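Local coordinates for Lmo0135 protein (Listeria monocytogenes EGD-e, PDB 5ISU) that is the substrate-binding protein CtaP of an ABC transporter and probably takes part in peptide uptake, at residues L137-E145 with G436-R445; S259-Q267 with Y419-K427. All blocks are in the same frame, centred on the assembly; numbering follows the deposited sequence.

Contact 1: L137-E145 with G436-R445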
loop_
_atom_site.group_PDB
_atom_site.type_symbol
_atom_site.label_atom_id
_atom_site.label_comp_id
_atom_site.label_asym_id
_atom_site.label_seq_id
_atom_site.Cartn_x
_atom_site.Cartn_y
_atom_site.Cartn_z
ATOM N N LEU A 137 6.689 9.365 23.853
ATOM C CA LEU A 137 7.763 8.624 23.196
ATOM C C LEU A 137 9.004 8.681 24.020
ATOM O O LEU A 137 9.228 9.688 24.686
ATOM C CB LEU A 137 8.122 9.252 21.846
ATOM C CG LEU A 137 7.084 9.221 20.746
ATOM C CD1 LEU A 137 7.632 9.923 19.519
ATOM C CD2 LEU A 137 6.710 7.795 20.424
ATOM N N PRO A 138 9.845 7.631 23.939
ATOM C CA PRO A 138 11.135 7.599 24.670
ATOM C C PRO A 138 12.192 8.523 24.031
ATOM O O PRO A 138 12.986 9.139 24.732
ATOM C CB PRO A 138 11.554 6.126 24.585
ATOM C CG PRO A 138 10.855 5.592 23.365
ATOM C CD PRO A 138 9.571 6.361 23.236
ATOM N N THR A 139 12.192 8.599 22.703
ATOM C CA THR A 139 13.102 9.464 21.947
ATOM C C THR A 139 12.311 10.070 20.804
ATOM O O THR A 139 11.158 9.678 20.559
ATOM C CB THR A 139 14.336 8.698 21.429
ATOM O OG1 THR A 139 13.929 7.413 20.951
ATOM C CG2 THR A 139 15.341 8.493 22.535
ATOM N N VAL A 140 12.904 11.036 20.110
ATOM C CA VAL A 140 12.202 11.697 19.011
ATOM C C VAL A 140 11.952 10.704 17.862
ATOM O O VAL A 140 12.802 9.858 17.586
ATOM C CB VAL A 140 12.983 12.934 18.523
ATOM C CG1 VAL A 140 12.271 13.590 17.346
ATOM C CG2 VAL A 140 13.154 13.934 19.667
ATOM N N ALA A 141 10.775 10.781 17.239
ATOM C CA ALA A 141 10.418 9.900 16.099
ATOM C C ALA A 141 9.311 10.547 15.244
ATOM O O ALA A 141 8.123 10.281 15.455
ATOM C CB ALA A 141 9.982 8.528 16.593
ATOM N N PRO A 142 9.689 11.423 14.301
ATOM C CA PRO A 142 8.724 12.111 13.432
ATOM C C PRO A 142 7.726 11.205 12.700
ATOM O O PRO A 142 6.565 11.581 12.556
ATOM C CB PRO A 142 9.619 12.852 12.425
ATOM C CG PRO A 142 10.998 12.310 12.642
ATOM C CD PRO A 142 11.044 11.949 14.078
ATOM N N ALA A 143 8.156 10.011 12.302
ATOM C CA ALA A 143 7.266 9.049 11.616
ATOM C C ALA A 143 6.115 8.587 12.481
ATOM O O ALA A 143 5.180 7.977 11.974
ATOM C CB ALA A 143 8.052 7.826 11.155
ATOM N N PHE A 144 6.179 8.841 13.789
ATOM C CA PHE A 144 5.092 8.395 14.661
ATOM C C PHE A 144 3.788 9.157 14.377
ATOM O O PHE A 144 2.712 8.645 14.649
ATOM C CB PHE A 144 5.489 8.477 16.120
ATOM C CG PHE A 144 4.475 7.902 17.041
ATOM C CD1 PHE A 144 4.263 6.529 17.069
ATOM C CD2 PHE A 144 3.761 8.716 17.913
ATOM C CE1 PHE A 144 3.337 5.971 17.933
ATOM C CE2 PHE A 144 2.834 8.165 18.783
ATOM C CZ PHE A 144 2.617 6.792 18.791
ATOM N N GLU A 145 3.886 10.368 13.826
ATOM C CA GLU A 145 2.688 11.096 13.417
ATOM C C GLU A 145 1.906 10.276 12.383
ATOM O O GLU A 145 0.679 10.218 12.434
ATOM C CB GLU A 145 3.031 12.460 12.825
ATOM C CG GLU A 145 1.810 13.226 12.294
ATOM C CD GLU A 145 2.096 14.681 11.928
ATOM O OE1 GLU A 145 3.288 15.100 11.877
ATOM O OE2 GLU A 145 1.106 15.412 11.695
ATOM N N GLY A 436 17.523 10.030 9.468
ATOM C CA GLY A 436 16.238 10.597 9.068
ATOM C C GLY A 436 15.121 10.249 10.028
ATOM O O GLY A 436 14.220 11.057 10.267
ATOM N N ALA A 437 15.197 9.040 10.579
ATOM C CA ALA A 437 14.219 8.558 11.541
ATOM C C ALA A 437 14.206 9.355 12.838
ATOM O O ALA A 437 13.157 9.419 13.486
ATOM C CB ALA A 437 14.458 7.083 11.855
ATOM N N VAL A 438 15.348 9.952 13.226
ATOM C CA VAL A 438 15.446 10.698 14.509
ATOM C C VAL A 438 15.529 12.232 14.391
ATOM O O VAL A 438 15.691 12.908 15.405
ATOM C CB VAL A 438 16.626 10.181 15.388
ATOM C CG1 VAL A 438 16.513 8.674 15.593
ATOM C CG2 VAL A 438 17.983 10.509 14.778
ATOM N N THR A 439 15.358 12.771 13.180
ATOM C CA THR A 439 15.462 14.223 12.944
ATOM C C THR A 439 14.096 14.902 12.900
ATOM O O THR A 439 13.317 14.683 11.970
ATOM C CB THR A 439 16.222 14.510 11.628
ATOM O OG1 THR A 439 17.557 13.989 11.721
ATOM C CG2 THR A 439 16.299 16.011 11.352
ATOM N N ALA A 440 13.840 15.780 13.866
ATOM C CA ALA A 440 12.543 16.464 13.973
ATOM C C ALA A 440 12.345 17.665 13.053
ATOM O O ALA A 440 11.252 17.857 12.540
ATOM C CB ALA A 440 12.307 16.892 15.412
ATOM N N ASP A 441 13.379 18.486 12.872
ATOM C CA ASP A 441 13.266 19.693 12.031
ATOM C C ASP A 441 12.887 19.289 10.608
ATOM O O ASP A 441 13.548 18.450 9.998
ATOM C CB ASP A 441 14.569 20.511 12.048
ATOM C CG ASP A 441 14.409 21.911 11.439
ATOM O OD1 ASP A 441 13.410 22.181 10.730
ATOM O OD2 ASP A 441 15.304 22.751 11.678
ATOM N N ASP A 442 11.821 19.909 10.099
ATOM C CA ASP A 442 11.271 19.582 8.788
ATOM C C ASP A 442 12.280 19.736 7.649
ATOM O O ASP A 442 12.471 18.797 6.870
ATOM C CB ASP A 442 10.025 20.438 8.501
ATOM C CG ASP A 442 9.189 19.900 7.328
ATOM O OD1 ASP A 442 8.884 18.681 7.292
ATOM O OD2 ASP A 442 8.789 20.705 6.461
ATOM N N LYS A 443 12.910 20.912 7.558
ATOM C CA LYS A 443 13.887 21.183 6.491
ATOM C C LYS A 443 15.141 20.296 6.569
ATOM O O LYS A 443 15.616 19.824 5.532
ATOM C CB LYS A 443 14.248 22.676 6.390
ATOM C CG LYS A 443 14.649 23.358 7.689
ATOM C CD LYS A 443 14.892 24.851 7.475
ATOM C CE LYS A 443 14.766 25.637 8.779
ATOM N NZ LYS A 443 15.660 25.146 9.862
ATOM N N GLU A 444 15.656 20.041 7.772
ATOM C CA GLU A 444 16.815 19.134 7.917
ATOM C C GLU A 444 16.433 17.687 7.549
ATOM O O GLU A 444 17.251 16.918 7.046
ATOM C CB GLU A 444 17.370 19.148 9.337
ATOM C CG GLU A 444 18.026 20.459 9.759
ATOM C CD GLU A 444 18.599 20.402 11.180
ATOM O OE1 GLU A 444 18.358 19.392 11.892
ATOM O OE2 GLU A 444 19.289 21.369 11.588
ATOM N N ARG A 445 15.176 17.331 7.791
ATOM C CA ARG A 445 14.706 16.001 7.501
ATOM C C ARG A 445 14.477 15.903 5.974
ATOM O O ARG A 445 14.739 14.863 5.365
ATOM C CB ARG A 445 13.446 15.690 8.326
ATOM C CG ARG A 445 13.208 14.206 8.475
ATOM C CD ARG A 445 11.866 13.802 9.070
ATOM N NE ARG A 445 11.832 12.334 9.067
ATOM C CZ ARG A 445 10.746 11.571 8.972
ATOM N NH1 ARG A 445 9.529 12.105 8.843
ATOM N NH2 ARG A 445 10.896 10.246 8.960
HETATM O O HOH W 1 10.596 8.386 12.944
#
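Pro142 and Arg445 make the tight part of this contact, which probably bridges the two lobes of a family 5 solute-binding fold. On one side is a type I beta turn, Ala141 to Phe144, following strand 132-136 of the five-stranded antiparallel sheet. On the other is the corner between helices 427-438 and 442-458, in the lobe built on the mixed sheet. The Pro142 ring wedges into this corner. Pro142 CD lies 3.3 Å from Ala437 O. Pro142 CG lies 3.4 Å from Thr439 O. Pro142 CB and CG also lie over one face of the Arg445 guanidinium, with CG 3.6 Å above its plane and offset toward the rim.

Several bonds hold that guanidinium. The side chain is extended from CG to NE, which carries the flat group back to the first helix. There Arg445 NE donates to Gly436 O at 3.0 Å, from above the carbonyl plane. Outside the two segments, NH1 forms a salt bridge with Asp405 and NH2 bonds to Tyr449 OH. The guanidinium should therefore turn little beneath the proline.

The rim is looser. Val140 points its CG1 (chi1 178°) at Ala440 CB, 3.8 Å away, and Ala440 and Val438 are exposed. No direct hydrogen bond joins the segments. Across the proline from Ala440, one water accepts from Ala143 N at 3.0 Å and donates to Ala437 O at 2.8 Å.

Contact 2: S259-Q267 with Y419-K427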
loop_
_atom_site.group_PDB
_atom_site.type_symbol
_atom_site.label_atom_id
_atom_site.label_comp_id
_atom_site.label_asym_id
_atom_site.label_seq_id
_atom_site.Cartn_x
_atom_site.Cartn_y
_atom_site.Cartn_z
ATOM N N SER A 259 5.950 0.636 -9.689
ATOM C CA SER A 259 6.293 -0.565 -10.460
ATOM C C SER A 259 7.767 -0.358 -10.760
ATOM O O SER A 259 8.141 0.724 -11.237
ATOM C CB SER A 259 5.508 -0.611 -11.762
ATOM O OG SER A 259 5.956 -1.663 -12.610
ATOM N N TYR A 260 8.604 -1.351 -10.443
ATOM C CA TYR A 260 10.033 -1.223 -10.661
ATOM C C TYR A 260 10.738 -2.536 -10.925
ATOM O O TYR A 260 10.186 -3.601 -10.710
ATOM C CB TYR A 260 10.670 -0.562 -9.446
ATOM C CG TYR A 260 10.677 -1.389 -8.185
ATOM C CD1 TYR A 260 9.516 -1.583 -7.447
ATOM C CD2 TYR A 260 11.836 -1.976 -7.728
ATOM C CE1 TYR A 260 9.507 -2.339 -6.293
ATOM C CE2 TYR A 260 11.857 -2.725 -6.550
ATOM C CZ TYR A 260 10.688 -2.905 -5.838
ATOM O OH TYR A 260 10.688 -3.652 -4.683
ATOM N N ALA A 261 11.975 -2.432 -11.399
ATOM C CA ALA A 261 12.842 -3.577 -11.618
ATOM C C ALA A 261 14.001 -3.483 -10.634
ATOM O O ALA A 261 14.517 -2.414 -10.408
ATOM C CB ALA A 261 13.363 -3.566 -13.030
ATOM N N THR A 262 14.398 -4.605 -10.053
ATOM C CA THR A 262 15.517 -4.657 -9.113
ATOM C C THR A 262 16.704 -5.297 -9.796
ATOM O O THR A 262 16.521 -6.192 -10.596
ATOM C CB THR A 262 15.213 -5.602 -7.941
ATOM O OG1 THR A 262 15.152 -6.949 -8.432
ATOM C CG2 THR A 262 13.905 -5.268 -7.265
ATOM N N PHE A 263 17.918 -4.876 -9.459
ATOM C CA PHE A 263 19.141 -5.503 -10.013
ATOM C C PHE A 263 19.768 -6.293 -8.874
ATOM O O PHE A 263 20.147 -5.703 -7.863
ATOM C CB PHE A 263 20.120 -4.469 -10.563
ATOM C CG PHE A 263 19.564 -3.651 -11.709
ATOM C CD1 PHE A 263 19.289 -4.242 -12.928
ATOM C CD2 PHE A 263 19.385 -2.280 -11.583
ATOM C CE1 PHE A 263 18.787 -3.496 -13.983
ATOM C CE2 PHE A 263 18.898 -1.527 -12.638
ATOM C CZ PHE A 263 18.598 -2.138 -13.838
ATOM N N ASN A 264 19.840 -7.620 -9.023
ATOM C CA ASN A 264 20.359 -8.498 -7.953
ATOM C C ASN A 264 21.877 -8.441 -7.816
ATOM O O ASN A 264 22.600 -9.125 -8.549
ATOM C CB ASN A 264 19.932 -9.949 -8.195
ATOM C CG ASN A 264 20.157 -10.848 -6.977
ATOM O OD1 ASN A 264 20.776 -10.449 -5.992
ATOM N ND2 ASN A 264 19.624 -12.063 -7.035
ATOM N N GLU A 265 22.360 -7.665 -6.849
ATOM C CA GLU A 265 23.801 -7.541 -6.633
ATOM C C GLU A 265 24.494 -8.808 -6.092
ATOM O O GLU A 265 25.707 -8.806 -5.925
ATOM C CB GLU A 265 24.127 -6.315 -5.784
ATOM C CG GLU A 265 23.665 -5.035 -6.460
ATOM C CD GLU A 265 24.110 -3.764 -5.755
ATOM O OE1 GLU A 265 25.154 -3.775 -5.071
ATOM O OE2 GLU A 265 23.429 -2.726 -5.936
ATOM N N ASN A 266 23.735 -9.868 -5.799
ATOM C CA ASN A 266 24.360 -11.148 -5.410
ATOM C C ASN A 266 25.020 -11.795 -6.651
ATOM O O ASN A 266 25.913 -12.632 -6.509
ATOM C CB ASN A 266 23.372 -12.112 -4.742
ATOM C CG ASN A 266 23.002 -11.692 -3.324
ATOM O OD1 ASN A 266 23.667 -10.844 -2.710
ATOM N ND2 ASN A 266 21.951 -12.312 -2.782
ATOM N N GLN A 267 24.569 -11.414 -7.856
ATOM C CA GLN A 267 25.211 -11.877 -9.087
ATOM C C GLN A 267 26.403 -10.945 -9.269
ATOM O O GLN A 267 26.225 -9.738 -9.320
ATOM C CB GLN A 267 24.284 -11.815 -10.313
ATOM C CG GLN A 267 23.147 -12.832 -10.288
ATOM C CD GLN A 267 22.549 -13.089 -11.667
ATOM O OE1 GLN A 267 22.800 -12.348 -12.617
ATOM N NE2 GLN A 267 21.760 -14.154 -11.782
ATOM N N TYR A 419 13.395 -7.229 2.743
ATOM C CA TYR A 419 12.821 -6.928 1.423
ATOM C C TYR A 419 13.789 -6.140 0.516
ATOM O O TYR A 419 13.362 -5.504 -0.431
ATOM C CB TYR A 419 11.452 -6.238 1.565
ATOM C CG TYR A 419 10.534 -6.919 2.570
ATOM C CD1 TYR A 419 9.989 -8.183 2.311
ATOM C CD2 TYR A 419 10.193 -6.293 3.771
ATOM C CE1 TYR A 419 9.154 -8.807 3.234
ATOM C CE2 TYR A 419 9.351 -6.908 4.697
ATOM C CZ TYR A 419 8.834 -8.164 4.426
ATOM O OH TYR A 419 7.995 -8.781 5.332
ATOM N N ASN A 420 15.093 -6.212 0.802
ATOM C CA ASN A 420 16.130 -5.551 -0.014
ATOM C C ASN A 420 16.410 -6.494 -1.192
ATOM O O ASN A 420 17.407 -7.233 -1.201
ATOM C CB ASN A 420 17.386 -5.323 0.848
ATOM C CG ASN A 420 18.509 -4.559 0.132
ATOM O OD1 ASN A 420 18.572 -4.468 -1.097
ATOM N ND2 ASN A 420 19.434 -4.024 0.931
ATOM N N TYR A 421 15.524 -6.454 -2.183
ATOM C CA TYR A 421 15.601 -7.353 -3.364
ATOM C C TYR A 421 16.874 -7.217 -4.204
ATOM O O TYR A 421 17.346 -8.195 -4.805
ATOM C CB TYR A 421 14.345 -7.194 -4.251
ATOM C CG TYR A 421 13.044 -7.520 -3.503
ATOM C CD1 TYR A 421 12.832 -8.791 -2.968
ATOM C CD2 TYR A 421 12.030 -6.571 -3.348
ATOM C CE1 TYR A 421 11.668 -9.108 -2.286
ATOM C CE2 TYR A 421 10.857 -6.882 -2.668
ATOM C CZ TYR A 421 10.683 -8.157 -2.142
ATOM O OH TYR A 421 9.539 -8.495 -1.469
ATOM N N SER A 422 17.435 -6.013 -4.214
ATOM C CA SER A 422 18.645 -5.730 -4.958
ATOM C C SER A 422 19.915 -6.208 -4.214
ATOM O O SER A 422 20.973 -6.306 -4.822
ATOM C CB SER A 422 18.731 -4.230 -5.243
ATOM O OG SER A 422 17.580 -3.753 -5.941
ATOM N N ASN A 423 19.794 -6.502 -2.915
ATOM C CA ASN A 423 20.923 -6.945 -2.066
ATOM C C ASN A 423 22.062 -5.900 -2.049
ATOM O O ASN A 423 23.251 -6.245 -1.988
ATOM C CB ASN A 423 21.433 -8.333 -2.490
ATOM C CG ASN A 423 20.365 -9.403 -2.386
ATOM O OD1 ASN A 423 19.873 -9.689 -1.308
ATOM N ND2 ASN A 423 20.028 -10.028 -3.517
ATOM N N TYR A 424 21.655 -4.629 -2.069
ATOM C CA TYR A 424 22.550 -3.466 -2.059
ATOM C C TYR A 424 23.033 -3.158 -0.641
ATOM O O TYR A 424 22.232 -2.888 0.251
ATOM C CB TYR A 424 21.780 -2.283 -2.647
ATOM C CG TYR A 424 22.441 -0.922 -2.624
ATOM C CD1 TYR A 424 23.518 -0.627 -3.457
ATOM C CD2 TYR A 424 21.920 0.105 -1.843
ATOM C CE1 TYR A 424 24.084 0.636 -3.470
ATOM C CE2 TYR A 424 22.486 1.366 -1.850
ATOM C CZ TYR A 424 23.559 1.628 -2.665
ATOM O OH TYR A 424 24.117 2.884 -2.669
ATOM N N HIS A 425 24.348 -3.195 -0.442
ATOM C CA HIS A 425 24.940 -2.963 0.878
ATOM C C HIS A 425 25.777 -1.689 0.901
ATOM O O HIS A 425 26.873 -1.635 0.329
ATOM C CB HIS A 425 25.773 -4.177 1.299
ATOM C CG HIS A 425 25.053 -5.477 1.133
ATOM N ND1 HIS A 425 23.862 -5.755 1.774
ATOM C CD2 HIS A 425 25.351 -6.575 0.400
ATOM C CE1 HIS A 425 23.453 -6.965 1.435
ATOM N NE2 HIS A 425 24.342 -7.486 0.608
ATOM N N ASN A 426 25.252 -0.673 1.583
ATOM C CA ASN A 426 25.908 0.621 1.701
ATOM C C ASN A 426 25.715 1.204 3.114
ATOM O O ASN A 426 24.677 1.822 3.399
ATOM C CB ASN A 426 25.323 1.556 0.633
ATOM C CG ASN A 426 25.910 2.957 0.681
ATOM O OD1 ASN A 426 26.608 3.343 1.639
ATOM N ND2 ASN A 426 25.618 3.740 -0.349
ATOM N N LYS A 427 26.726 1.009 3.975
ATOM C CA LYS A 427 26.711 1.511 5.363
ATOM C C LYS A 427 26.446 3.011 5.506
ATOM O O LYS A 427 25.716 3.424 6.396
ATOM C CB LYS A 427 28.015 1.177 6.111
ATOM C CG LYS A 427 28.087 -0.195 6.754
ATOM C CD LYS A 427 29.339 -0.267 7.639
ATOM C CE LYS A 427 29.407 -1.502 8.533
ATOM N NZ LYS A 427 29.498 -2.771 7.759
HETATM O O HOH W 2 25.259 -8.504 -2.266
#
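Glu265 N donates to Ser422 O at 2.8 Å, a nearly straight bond with an N-H...O angle of 163°. It joins two type I beta turns, Asn264 to Gln267 and Asn420 to Asn423. The contact lies within the mixed-sheet lobe of the solute-binding fold. It fastens the end of strand 248-263 to the loop before helix 427-438. Beside the first bond, Asn423 ND2 donates to Asn264 OD1 at 2.6 Å, a short and bent bond. OD1 lies near the Asn423 amide plane, but the donor stands above the Asn264 carbonyl plane. From the opposite face of Asn264, Asn266 N reaches the same OD1 at 3.0 Å and makes an Asx turn. Two donors thus grip this oxygen.

The amides of Asn266 and Asn423 stack, their planes 14° apart. Their ND2 atoms face each other as two donors, and each has an acceptor elsewhere: Arg388 O for Asn266, Asn264 OD1 for Asn423. A water donates to both Asn266 OD1 and Asn423 O. Glu265 runs alongside Tyr424, and its OE2 meets the ring edge 3.2 Å from CD1. Toward the strand, Thr262 CG2 packs on Tyr421 CB at 3.6 Å. The chi1 of Tyr260, 69°, turns its ring toward the 419-427 loop and brings OH to the Tyr421 ring edge, 3.5 Å from Tyr421 CD2.

A second shell fixes these groups. Asn420 OD1 accepts from Tyr424 N, and Asn420 ND2 donates back to Tyr424 O. Asn264 ND2 binds the carbonyls of Asn390 and Tyr393, while Tyr424 OH takes a bond from Asn426 ND2 and reaches Asp459.

Strand 248-263 enters this buried site between strands 395-400 and 462-475, and Asn426 N-caps helix 427-438.

In the fold
Contact 2 is the core contact and contact 1 the more superficial one. Eight of the ten touching residues of contact 2 are buried, against three of ten in contact 1. Their centres lie 27 Å apart, and their nearest atoms are about 11 Å apart without touching. Helix 427-438 connects them: segment 419-427 runs into its start and segment 436-445 holds its end. Contact 2 stays within the mixed-sheet lobe, while contact 1 appears to join two lobes. The chemistry differs too. In contact 2, direct hydrogen bonds and asparagine side chains join two turns. In contact 1, a proline packs on an arginine, and water makes the polar bridge.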